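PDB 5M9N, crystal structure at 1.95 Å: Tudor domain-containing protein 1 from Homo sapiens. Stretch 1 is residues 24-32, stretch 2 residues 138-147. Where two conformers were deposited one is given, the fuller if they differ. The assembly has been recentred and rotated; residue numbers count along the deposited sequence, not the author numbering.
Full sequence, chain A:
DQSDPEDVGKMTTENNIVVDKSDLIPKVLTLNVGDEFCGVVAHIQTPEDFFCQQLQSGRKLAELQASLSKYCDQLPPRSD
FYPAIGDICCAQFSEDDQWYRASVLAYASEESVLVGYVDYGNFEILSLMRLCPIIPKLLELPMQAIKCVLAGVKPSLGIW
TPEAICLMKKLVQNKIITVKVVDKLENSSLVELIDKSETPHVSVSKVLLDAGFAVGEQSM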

# COMPACT_ATOMS: atom_id res chain seq x y z
N LEU A 24 -5.89 -16.57 9.19
CA LEU A 24 -5.92 -15.14 8.88
C LEU A 24 -4.67 -14.69 8.14
O LEU A 24 -4.09 -13.65 8.45
CB LEU A 24 -6.18 -14.29 10.13
CG LEU A 24 -7.61 -14.41 10.67
CD1 LEU A 24 -7.82 -13.49 11.87
CD2 LEU A 24 -8.65 -14.10 9.57
N ILE A 25 -4.32 -15.47 7.12
CA ILE A 25 -3.12 -15.24 6.32
C ILE A 25 -3.54 -14.34 5.17
O ILE A 25 -4.36 -14.75 4.34
CB ILE A 25 -2.52 -16.56 5.79
CG1 ILE A 25 -2.12 -17.47 6.97
CG2 ILE A 25 -1.35 -16.31 4.84
CD1 ILE A 25 -1.20 -16.84 8.00
N PRO A 26 -3.01 -13.12 5.12
CA PRO A 26 -3.24 -12.36 3.90
C PRO A 26 -2.51 -12.95 2.68
O PRO A 26 -1.48 -13.60 2.79
CB PRO A 26 -2.74 -10.98 4.26
CG PRO A 26 -1.76 -11.17 5.37
CD PRO A 26 -2.15 -12.42 6.09
N LYS A 27 -3.11 -12.76 1.53
CA LYS A 27 -2.58 -13.23 0.25
C LYS A 27 -1.75 -12.12 -0.39
O LYS A 27 -1.91 -10.95 -0.06
CB LYS A 27 -3.73 -13.64 -0.66
CG LYS A 27 -4.43 -14.90 -0.22
CD LYS A 27 -5.70 -15.11 -1.04
CE LYS A 27 -6.12 -16.57 -1.10
NZ LYS A 27 -6.42 -17.08 0.27
N VAL A 28 -0.84 -12.49 -1.30
CA VAL A 28 0.13 -11.55 -1.89
C VAL A 28 0.04 -11.63 -3.40
O VAL A 28 -0.02 -12.73 -3.98
CB VAL A 28 1.56 -11.86 -1.42
CG1 VAL A 28 2.59 -11.05 -2.19
CG2 VAL A 28 1.69 -11.58 0.08
N LEU A 29 0.02 -10.47 -4.06
CA LEU A 29 0.08 -10.45 -5.50
C LEU A 29 1.38 -11.13 -5.94
O LEU A 29 2.46 -10.87 -5.40
CB LEU A 29 -0.00 -9.03 -6.04
CG LEU A 29 -1.37 -8.39 -5.86
CD1 LEU A 29 -1.27 -6.87 -5.90
CD2 LEU A 29 -2.36 -8.86 -6.92
N THR A 30 1.24 -12.09 -6.85
CA THR A 30 2.34 -12.71 -7.55
C THR A 30 2.77 -11.64 -8.52
O THR A 30 1.96 -11.18 -9.37
CB THR A 30 1.91 -13.99 -8.32
OG1 THR A 30 1.50 -15.01 -7.40
CG2 THR A 30 3.05 -14.54 -9.22
N LEU A 31 4.01 -11.19 -8.35
CA LEU A 31 4.67 -10.29 -9.25
C LEU A 31 5.96 -10.98 -9.62
O LEU A 31 6.86 -11.10 -8.80
CB LEU A 31 4.94 -8.95 -8.57
CG LEU A 31 4.04 -7.84 -9.09
CD1 LEU A 31 2.57 -8.16 -8.93
CD2 LEU A 31 4.42 -6.54 -8.40
N ASN A 32 5.98 -11.54 -10.82
CA ASN A 32 7.19 -12.18 -11.33
C ASN A 32 8.13 -11.12 -11.92
O ASN A 32 7.66 -10.07 -12.42
CB ASN A 32 6.83 -13.23 -12.38
CG ASN A 32 5.98 -14.36 -11.81
OD1 ASN A 32 4.95 -14.72 -12.38
ND2 ASN A 32 6.37 -14.89 -10.66
N LEU A 138 -12.86 -12.31 4.08
CA LEU A 138 -12.48 -10.97 3.62
C LEU A 138 -11.00 -10.84 3.25
O LEU A 138 -10.59 -9.76 2.84
CB LEU A 138 -12.89 -9.92 4.64
CG LEU A 138 -14.40 -9.72 4.76
CD1 LEU A 138 -14.79 -8.99 6.02
CD2 LEU A 138 -14.90 -8.97 3.52
N LEU A 139 -10.22 -11.92 3.44
CA LEU A 139 -8.82 -12.03 3.00
C LEU A 139 -8.63 -12.80 1.69
O LEU A 139 -7.51 -13.13 1.34
CB LEU A 139 -7.96 -12.69 4.11
CG LEU A 139 -7.89 -11.96 5.44
CD1 LEU A 139 -7.04 -12.74 6.44
CD2 LEU A 139 -7.30 -10.60 5.21
N GLU A 140 -9.70 -13.06 0.96
CA GLU A 140 -9.59 -13.76 -0.30
C GLU A 140 -8.95 -12.89 -1.40
O GLU A 140 -8.17 -13.42 -2.17
CB GLU A 140 -10.94 -14.33 -0.74
CG GLU A 140 -11.36 -15.48 0.16
CD GLU A 140 -12.66 -16.12 -0.25
OE1 GLU A 140 -13.43 -15.48 -1.00
OE2 GLU A 140 -12.93 -17.25 0.21
N LEU A 141 -9.26 -11.59 -1.45
CA LEU A 141 -8.53 -10.66 -2.31
C LEU A 141 -7.08 -10.52 -1.83
O LEU A 141 -6.88 -10.31 -0.65
CB LEU A 141 -9.20 -9.28 -2.30
CG LEU A 141 -8.67 -8.32 -3.40
CD1 LEU A 141 -9.07 -8.88 -4.75
CD2 LEU A 141 -9.19 -6.90 -3.28
N PRO A 142 -6.08 -10.67 -2.73
CA PRO A 142 -4.74 -10.34 -2.27
C PRO A 142 -4.60 -8.87 -1.91
O PRO A 142 -5.30 -8.00 -2.45
CB PRO A 142 -3.82 -10.75 -3.42
CG PRO A 142 -4.64 -11.53 -4.38
CD PRO A 142 -6.06 -11.47 -3.96
N MET A 143 -3.69 -8.61 -0.98
CA MET A 143 -3.37 -7.27 -0.58
C MET A 143 -2.94 -6.39 -1.77
O MET A 143 -2.07 -6.77 -2.59
CB MET A 143 -2.29 -7.27 0.50
CG MET A 143 -2.70 -7.95 1.78
SD MET A 143 -1.40 -7.92 3.03
CE MET A 143 -0.22 -8.99 2.23
N GLN A 144 -3.57 -5.25 -1.92
CA GLN A 144 -3.40 -4.52 -3.15
C GLN A 144 -2.29 -3.46 -3.21
O GLN A 144 -2.06 -2.95 -4.31
CB GLN A 144 -4.73 -3.92 -3.55
CG GLN A 144 -5.79 -5.00 -3.79
CD GLN A 144 -5.57 -5.78 -5.07
OE1 GLN A 144 -5.45 -5.18 -6.17
NE2 GLN A 144 -5.57 -7.09 -4.98
N ALA A 145 -1.69 -3.06 -2.10
CA ALA A 145 -0.64 -2.05 -2.11
C ALA A 145 0.65 -2.80 -2.33
O ALA A 145 1.00 -3.67 -1.54
CB ALA A 145 -0.56 -1.29 -0.80
N ILE A 146 1.29 -2.56 -3.47
CA ILE A 146 2.49 -3.31 -3.81
C ILE A 146 3.69 -2.47 -3.37
O ILE A 146 3.85 -1.36 -3.83
CB ILE A 146 2.56 -3.59 -5.31
CG1 ILE A 146 1.41 -4.50 -5.75
CG2 ILE A 146 3.85 -4.29 -5.67
CD1 ILE A 146 0.93 -4.15 -7.12
N LYS A 147 4.52 -3.02 -2.47
CA LYS A 147 5.66 -2.31 -1.94
C LYS A 147 6.83 -2.36 -2.92
O LYS A 147 7.24 -3.43 -3.36
CB LYS A 147 6.10 -2.90 -0.60
CG LYS A 147 7.31 -2.21 -0.01
CD LYS A 147 7.11 -0.71 0.08
CE LYS A 147 8.45 -0.07 0.39
NZ LYS A 147 9.67 -0.45 -0.40
O HOH W 1 -5.52 -11.17 1.54

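A single water does much of the polar work in this contact. Water 1 accepts a hydrogen bond from K27 N at 2.9 Å. Water 1 donates one to L139 O at 2.8 Å and another to L141 O at 2.7 Å. One backbone amide of the first stretch is thus tied to two carbonyls of the second, where the chains stand too far apart to bond directly at these atoms.

One direct hydrogen bond joins the stretches. M143 N donates to K27 O at 3.1 Å, with an N-H...O angle of 165°, so it is nearly straight. K27 therefore uses both its backbone polar groups here, the amide through water and the carbonyl directly. The chains are close at this point: the CA atoms of K27 and P142 are 4.4 Å apart. P142, just before M143, has no amide hydrogen.

The K27 side chain lies along the second stretch. K27 CD is 3.2 Å from E140 O and 3.6 Å from L139 O. These are contacts of a methylene carbon with carbonyl oxygens. They belong to the aliphatic part of the lysine, not to its charged end.

Apolar packing accounts for most of the remaining contacts. L139 points toward the first stretch. L139 CD1 lies 3.5 Å from L24 C and 3.8 Å from L24 CD2. M143 points sideways at CB, but the end of its side chain comes nearer. M143 SD is 3.6 Å from P26 CB, and M143 CE is 3.9 Å from V28 CG2. The methionine thus reaches two residues on the far side of K27 from one another in sequence.

L29 also starts sideways and brings its end closer. L29 CD1 is 3.4 Å from M143 O and 3.6 Å from I146 CG1. L29 CG is 4.2 Å from P142 CB. The backbone of L29 fares less well: its N is buried by the contact and has no hydrogen-bond partner in the model. P142 CB is 3.9 Å from L29 N and offers it only carbon.

Q144 makes a hydrogen bond within the second stretch. Q144 NE2 donates to P142 O at 2.7 Å, so the side chain end turns back to the carbonyl two residues earlier. Q144 NE2 also lies 4.1 Å from L29 CD2.

Farther along, L31 and I146 point toward each other's stretches. L31 CD2 and I146 CG2 meet at 3.6 Å, extending the apolar packing begun by L29.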